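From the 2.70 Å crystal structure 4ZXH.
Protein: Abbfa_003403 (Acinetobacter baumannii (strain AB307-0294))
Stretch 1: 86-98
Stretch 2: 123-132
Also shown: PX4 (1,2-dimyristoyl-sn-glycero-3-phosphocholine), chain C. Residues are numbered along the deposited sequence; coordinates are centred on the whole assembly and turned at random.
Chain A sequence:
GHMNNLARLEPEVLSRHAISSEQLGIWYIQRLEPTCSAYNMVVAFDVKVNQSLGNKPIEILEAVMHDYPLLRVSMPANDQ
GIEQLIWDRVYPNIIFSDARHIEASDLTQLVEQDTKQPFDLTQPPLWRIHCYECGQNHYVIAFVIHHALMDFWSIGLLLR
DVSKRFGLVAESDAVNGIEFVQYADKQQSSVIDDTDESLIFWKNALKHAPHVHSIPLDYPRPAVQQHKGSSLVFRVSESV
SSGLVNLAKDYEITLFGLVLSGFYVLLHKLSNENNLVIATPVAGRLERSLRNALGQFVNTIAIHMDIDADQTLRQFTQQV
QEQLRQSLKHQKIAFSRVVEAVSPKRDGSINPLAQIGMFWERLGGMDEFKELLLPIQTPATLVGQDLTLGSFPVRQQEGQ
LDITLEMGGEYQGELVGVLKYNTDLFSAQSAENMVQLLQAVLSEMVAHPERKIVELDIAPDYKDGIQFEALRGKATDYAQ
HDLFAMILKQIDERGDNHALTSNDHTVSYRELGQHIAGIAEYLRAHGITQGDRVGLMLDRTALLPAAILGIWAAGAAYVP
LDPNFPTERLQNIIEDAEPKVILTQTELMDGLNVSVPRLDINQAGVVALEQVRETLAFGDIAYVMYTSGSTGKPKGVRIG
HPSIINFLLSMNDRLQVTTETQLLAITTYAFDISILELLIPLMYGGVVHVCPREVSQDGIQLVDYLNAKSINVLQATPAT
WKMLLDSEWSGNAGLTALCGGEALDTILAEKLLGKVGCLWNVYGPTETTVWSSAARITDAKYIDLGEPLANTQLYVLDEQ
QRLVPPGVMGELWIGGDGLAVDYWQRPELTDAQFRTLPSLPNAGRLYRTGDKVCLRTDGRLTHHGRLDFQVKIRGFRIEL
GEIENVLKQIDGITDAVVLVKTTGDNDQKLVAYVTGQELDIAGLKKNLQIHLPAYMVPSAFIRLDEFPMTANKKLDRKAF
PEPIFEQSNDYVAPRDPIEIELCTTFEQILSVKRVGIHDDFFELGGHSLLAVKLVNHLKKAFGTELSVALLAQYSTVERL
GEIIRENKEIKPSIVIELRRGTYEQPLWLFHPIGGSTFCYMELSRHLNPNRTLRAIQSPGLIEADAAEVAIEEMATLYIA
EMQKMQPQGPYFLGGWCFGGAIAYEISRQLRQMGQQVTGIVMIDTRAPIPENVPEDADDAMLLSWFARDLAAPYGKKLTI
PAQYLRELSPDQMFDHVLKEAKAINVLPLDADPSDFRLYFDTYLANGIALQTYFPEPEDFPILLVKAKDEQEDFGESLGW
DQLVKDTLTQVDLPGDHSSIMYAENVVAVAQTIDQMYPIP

Stretch 1 (86-98) IWDRVYPNIIFSD
Stretch 2, residues 123-132: QPPLWRIHCY

Four backbone hydrogen bonds join the two stretches as neighbouring parallel strands, their axes 4.7 Å apart at closest approach and inclined by 16°. Ile 129 N donates to Asn 93 O (3.1 Å), Ile 95 N to Ile 129 O (2.9 Å), Cys 131 N to Ile 95 O (2.7 Å) and Ser 97 N to Cys 131 O (2.8 Å). Each of Ile 95, Ile 129 and Cys 131 thus both gives and accepts, the alternation expected of parallel strands with extended backbones (phi -96 to -122°, psi 125 to 144°). The register pairs Ile 94 with Ile 129, Ile 95 with His 130, Phe 96 with Cys 131 and Ser 97 with Tyr 132, at CA-CA distances of 4.6–4.9 Å.

Ile 94 and Ile 129, both mt, share one face, where apolar groups pack together, CD1 to CD1 at 3.7 Å. There Cys 131 (m) brings CB within 3.4 Å of Phe 96 CD1, at the ring edge (chi1 t, chi2 66°), and PX4 C10 lies 3.8 Å from Ile 94 CG2. On the other face, within the second stretch, Arg 128 NE donates to His 130 NE2 (3.0 Å).

Ahead of the paired strands, Val 90 CG1 (chi1 t) packs 3.5 Å from CD of cis Pro 125. Pro 124 CG sits over Trp 87 (chi1 -64°, chi2 88°), 3.9 Å from its five-membered-ring centroid, a CH-pi contact.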

# COMPACT_ATOMS: atom_id res chain seq x y z
N ILE A 86 -9.59 28.88 25.11
CA ILE A 86 -9.09 29.00 26.48
C ILE A 86 -10.25 28.93 27.48
O ILE A 86 -11.05 29.85 27.58
CB ILE A 86 -8.31 30.31 26.70
CG1 ILE A 86 -7.02 30.33 25.89
CG2 ILE A 86 -7.97 30.46 28.17
CD1 ILE A 86 -6.38 31.70 25.79
N TRP A 87 -10.34 27.81 28.20
CA TRP A 87 -11.35 27.64 29.23
C TRP A 87 -10.96 28.38 30.50
O TRP A 87 -9.78 28.45 30.83
CB TRP A 87 -11.54 26.15 29.54
CG TRP A 87 -12.06 25.38 28.39
CD1 TRP A 87 -11.33 24.79 27.40
CD2 TRP A 87 -13.43 25.12 28.09
NE1 TRP A 87 -12.18 24.17 26.51
CE2 TRP A 87 -13.47 24.36 26.91
CE3 TRP A 87 -14.64 25.45 28.72
CZ2 TRP A 87 -14.66 23.93 26.34
CZ3 TRP A 87 -15.82 25.02 28.15
CH2 TRP A 87 -15.82 24.27 26.97
N ASP A 88 -11.92 28.93 31.23
CA ASP A 88 -11.60 29.63 32.47
C ASP A 88 -11.00 28.68 33.50
O ASP A 88 -10.24 29.09 34.37
CB ASP A 88 -12.85 30.32 33.05
CG ASP A 88 -13.92 29.33 33.49
OD1 ASP A 88 -13.92 28.17 33.01
OD2 ASP A 88 -14.77 29.72 34.32
N ARG A 89 -11.35 27.40 33.38
CA ARG A 89 -10.83 26.39 34.29
C ARG A 89 -11.01 24.98 33.73
O ARG A 89 -11.94 24.72 32.98
CB ARG A 89 -11.50 26.50 35.65
CG ARG A 89 -12.93 26.07 35.64
CD ARG A 89 -13.56 26.23 37.00
NE ARG A 89 -13.60 27.62 37.47
CZ ARG A 89 -14.63 28.45 37.28
NH1 ARG A 89 -15.70 28.05 36.60
NH2 ARG A 89 -14.58 29.70 37.76
N VAL A 90 -10.10 24.09 34.10
CA VAL A 90 -10.13 22.71 33.65
C VAL A 90 -9.97 21.78 34.86
O VAL A 90 -9.17 22.06 35.75
CB VAL A 90 -9.00 22.44 32.64
CG1 VAL A 90 -9.03 20.99 32.21
CG2 VAL A 90 -9.15 23.32 31.44
N TYR A 91 -10.72 20.69 34.91
CA TYR A 91 -10.46 19.75 36.00
C TYR A 91 -9.24 18.94 35.58
O TYR A 91 -9.22 18.35 34.51
CB TYR A 91 -11.68 18.87 36.30
CG TYR A 91 -11.53 18.06 37.59
CD1 TYR A 91 -11.58 18.68 38.83
CD2 TYR A 91 -11.37 16.67 37.56
CE1 TYR A 91 -11.44 17.95 40.01
CE2 TYR A 91 -11.24 15.93 38.73
CZ TYR A 91 -11.27 16.58 39.95
OH TYR A 91 -11.14 15.86 41.12
N PRO A 92 -8.19 18.96 36.41
CA PRO A 92 -6.95 18.27 36.03
C PRO A 92 -7.18 16.79 35.93
O PRO A 92 -7.98 16.24 36.70
CB PRO A 92 -5.99 18.58 37.18
CG PRO A 92 -6.60 19.75 37.90
CD PRO A 92 -8.09 19.59 37.74
N ASN A 93 -6.51 16.16 34.98
CA ASN A 93 -6.57 14.72 34.83
C ASN A 93 -5.31 14.09 35.44
O ASN A 93 -4.28 13.88 34.77
CB ASN A 93 -6.73 14.35 33.36
CG ASN A 93 -6.94 12.88 33.16
OD1 ASN A 93 -6.95 12.12 34.13
ND2 ASN A 93 -7.12 12.46 31.92
N ILE A 94 -5.42 13.80 36.72
CA ILE A 94 -4.34 13.27 37.53
C ILE A 94 -4.69 11.87 38.04
O ILE A 94 -5.58 11.70 38.88
CB ILE A 94 -4.04 14.22 38.71
CG1 ILE A 94 -3.54 15.55 38.16
CG2 ILE A 94 -3.01 13.64 39.66
CD1 ILE A 94 -2.97 16.43 39.22
N ILE A 95 -4.00 10.87 37.50
CA ILE A 95 -4.20 9.45 37.84
C ILE A 95 -3.21 9.02 38.91
O ILE A 95 -2.03 9.39 38.83
CB ILE A 95 -4.02 8.54 36.62
CG1 ILE A 95 -4.68 9.13 35.38
CG2 ILE A 95 -4.61 7.17 36.89
CD1 ILE A 95 -6.14 9.32 35.56
N PHE A 96 -3.66 8.24 39.88
CA PHE A 96 -2.80 7.83 40.99
C PHE A 96 -2.94 6.35 41.31
O PHE A 96 -4.00 5.91 41.73
CB PHE A 96 -3.13 8.67 42.22
CG PHE A 96 -2.26 8.38 43.41
CD1 PHE A 96 -0.89 8.66 43.37
CD2 PHE A 96 -2.80 7.84 44.58
CE1 PHE A 96 -0.08 8.38 44.46
CE2 PHE A 96 -2.01 7.56 45.68
CZ PHE A 96 -0.64 7.84 45.62
N SER A 97 -1.86 5.59 41.15
CA SER A 97 -1.91 4.13 41.25
C SER A 97 -0.98 3.63 42.34
O SER A 97 -0.01 4.30 42.67
CB SER A 97 -1.51 3.50 39.93
OG SER A 97 -1.84 4.37 38.87
N ASP A 98 -1.25 2.45 42.89
CA ASP A 98 -0.34 1.81 43.84
C ASP A 98 0.63 0.91 43.05
O ASP A 98 0.19 0.01 42.35
CB ASP A 98 -1.13 1.01 44.90
CG ASP A 98 -0.24 0.43 46.02
OD1 ASP A 98 1.00 0.44 45.88
OD2 ASP A 98 -0.78 -0.05 47.05
N GLN A 123 -11.34 17.90 23.67
CA GLN A 123 -11.81 17.88 25.04
C GLN A 123 -10.63 18.11 26.00
O GLN A 123 -9.68 17.32 26.00
CB GLN A 123 -12.50 16.54 25.33
CG GLN A 123 -13.71 16.60 26.28
CD GLN A 123 -14.81 17.57 25.82
OE1 GLN A 123 -15.38 18.31 26.62
NE2 GLN A 123 -15.12 17.54 24.52
N PRO A 124 -10.68 19.19 26.80
CA PRO A 124 -9.60 19.55 27.73
C PRO A 124 -9.62 18.67 28.96
O PRO A 124 -10.69 18.19 29.30
CB PRO A 124 -9.92 20.99 28.10
CG PRO A 124 -11.39 21.04 28.04
CD PRO A 124 -11.82 20.10 26.94
N PRO A 125 -8.47 18.48 29.62
CA PRO A 125 -7.17 19.08 29.30
C PRO A 125 -6.39 18.27 28.27
O PRO A 125 -6.73 17.11 28.08
CB PRO A 125 -6.45 19.09 30.65
CG PRO A 125 -7.05 17.93 31.40
CD PRO A 125 -8.45 17.75 30.91
N LEU A 126 -5.40 18.87 27.61
CA LEU A 126 -4.57 18.12 26.66
C LEU A 126 -3.24 17.70 27.30
O LEU A 126 -2.20 17.62 26.64
CB LEU A 126 -4.29 18.91 25.40
CG LEU A 126 -5.45 19.56 24.64
CD1 LEU A 126 -5.07 19.75 23.22
CD2 LEU A 126 -6.75 18.80 24.76
N TRP A 127 -3.30 17.42 28.60
CA TRP A 127 -2.15 16.94 29.33
C TRP A 127 -2.65 16.12 30.52
O TRP A 127 -3.80 16.25 30.93
CB TRP A 127 -1.28 18.11 29.79
CG TRP A 127 -2.05 19.18 30.49
CD1 TRP A 127 -2.76 20.20 29.92
CD2 TRP A 127 -2.16 19.35 31.91
NE1 TRP A 127 -3.32 20.99 30.90
CE2 TRP A 127 -2.96 20.50 32.13
CE3 TRP A 127 -1.66 18.66 33.01
CZ2 TRP A 127 -3.28 20.96 33.41
CZ3 TRP A 127 -1.97 19.13 34.30
CH2 TRP A 127 -2.78 20.25 34.48
N ARG A 128 -1.78 15.24 31.03
CA ARG A 128 -2.11 14.37 32.16
C ARG A 128 -0.90 14.20 33.07
O ARG A 128 0.24 14.34 32.63
CB ARG A 128 -2.53 12.99 31.71
CG ARG A 128 -3.66 12.95 30.74
CD ARG A 128 -4.13 11.52 30.62
NE ARG A 128 -3.08 10.62 30.14
CZ ARG A 128 -3.01 10.18 28.89
NH1 ARG A 128 -3.92 10.59 28.00
NH2 ARG A 128 -2.06 9.33 28.51
N ILE A 129 -1.18 13.87 34.32
CA ILE A 129 -0.14 13.50 35.26
C ILE A 129 -0.43 12.11 35.78
O ILE A 129 -1.53 11.86 36.29
CB ILE A 129 -0.06 14.47 36.44
CG1 ILE A 129 0.24 15.88 35.93
CG2 ILE A 129 0.98 14.00 37.44
CD1 ILE A 129 -0.06 16.95 36.93
N HIS A 130 0.53 11.20 35.65
CA HIS A 130 0.36 9.83 36.13
C HIS A 130 1.25 9.59 37.34
O HIS A 130 2.46 9.71 37.22
CB HIS A 130 0.71 8.82 35.03
CG HIS A 130 -0.25 8.80 33.87
ND1 HIS A 130 -1.32 7.93 33.81
CD2 HIS A 130 -0.26 9.50 32.71
CE1 HIS A 130 -1.96 8.12 32.67
NE2 HIS A 130 -1.34 9.06 31.98
N CYS A 131 0.67 9.25 38.49
CA CYS A 131 1.47 9.04 39.71
C CYS A 131 1.45 7.60 40.20
O CYS A 131 0.44 6.92 40.12
CB CYS A 131 0.98 9.93 40.84
SG CYS A 131 0.81 11.63 40.37
N TYR A 132 2.58 7.15 40.74
CA TYR A 132 2.70 5.80 41.23
C TYR A 132 3.45 5.79 42.54
O TYR A 132 4.55 6.32 42.64
CB TYR A 132 3.45 4.94 40.22
CG TYR A 132 2.88 5.01 38.83
CD1 TYR A 132 1.97 4.06 38.38
CD2 TYR A 132 3.29 6.00 37.96
CE1 TYR A 132 1.46 4.12 37.09
CE2 TYR A 132 2.80 6.06 36.67
CZ TYR A 132 1.89 5.13 36.25
OH TYR A 132 1.41 5.22 34.98
O1 PX4 C . -2.55 11.47 48.72
O2 PX4 C . -0.55 9.99 49.49
P1 PX4 C . -1.13 11.36 49.23
O3 PX4 C . -0.92 12.28 50.54
C1 PX4 C . -1.93 12.57 51.50
C2 PX4 C . -1.28 13.23 52.71
N1 PX4 C . -2.25 13.79 53.67
C3 PX4 C . -3.43 12.91 53.80
C4 PX4 C . -1.61 13.92 54.99
C5 PX4 C . -2.68 15.13 53.24
O4 PX4 C . -0.15 12.14 48.20
C6 PX4 C . 1.00 11.55 47.58
C7 PX4 C . 1.22 12.23 46.24
C8 PX4 C . -0.18 12.60 45.75
O5 PX4 C . -0.11 13.26 44.48
C9 PX4 C . -1.05 14.31 44.12
O6 PX4 C . -1.82 14.77 44.95
C10 PX4 C . -1.07 14.83 42.71
C11 PX4 C . -0.39 16.19 42.62
C12 PX4 C . 0.76 16.12 41.62
C13 PX4 C . 0.85 17.43 40.86
C14 PX4 C . 2.24 18.03 40.99
C15 PX4 C . 2.18 19.49 40.58
C16 PX4 C . 3.14 19.75 39.44
C17 PX4 C . 2.91 21.13 38.85
C18 PX4 C . 1.87 21.05 37.73
C19 PX4 C . 2.52 21.16 36.35
C20 PX4 C . 1.60 20.57 35.29
C21 PX4 C . 2.17 20.78 33.89
C22 PX4 C . 1.74 19.70 32.92
O7 PX4 C . 2.03 13.41 46.37
C23 PX4 C . 3.11 13.48 45.38
O8 PX4 C . 3.52 12.43 44.92
C24 PX4 C . 3.68 14.83 44.92
C25 PX4 C . 4.83 14.76 43.90
C26 PX4 C . 5.23 16.14 43.35
C27 PX4 C . 6.30 16.08 42.25
C28 PX4 C . 6.75 17.44 41.72
C29 PX4 C . 7.82 17.37 40.62
C30 PX4 C . 8.31 18.74 40.14
C31 PX4 C . 8.76 18.84 38.66
C32 PX4 C . 7.55 18.93 37.72
C33 PX4 C . 7.80 19.51 36.32
C34 PX4 C . 6.70 19.11 35.34
C35 PX4 C . 6.40 20.11 34.22
C36 PX4 C . 6.61 19.50 32.84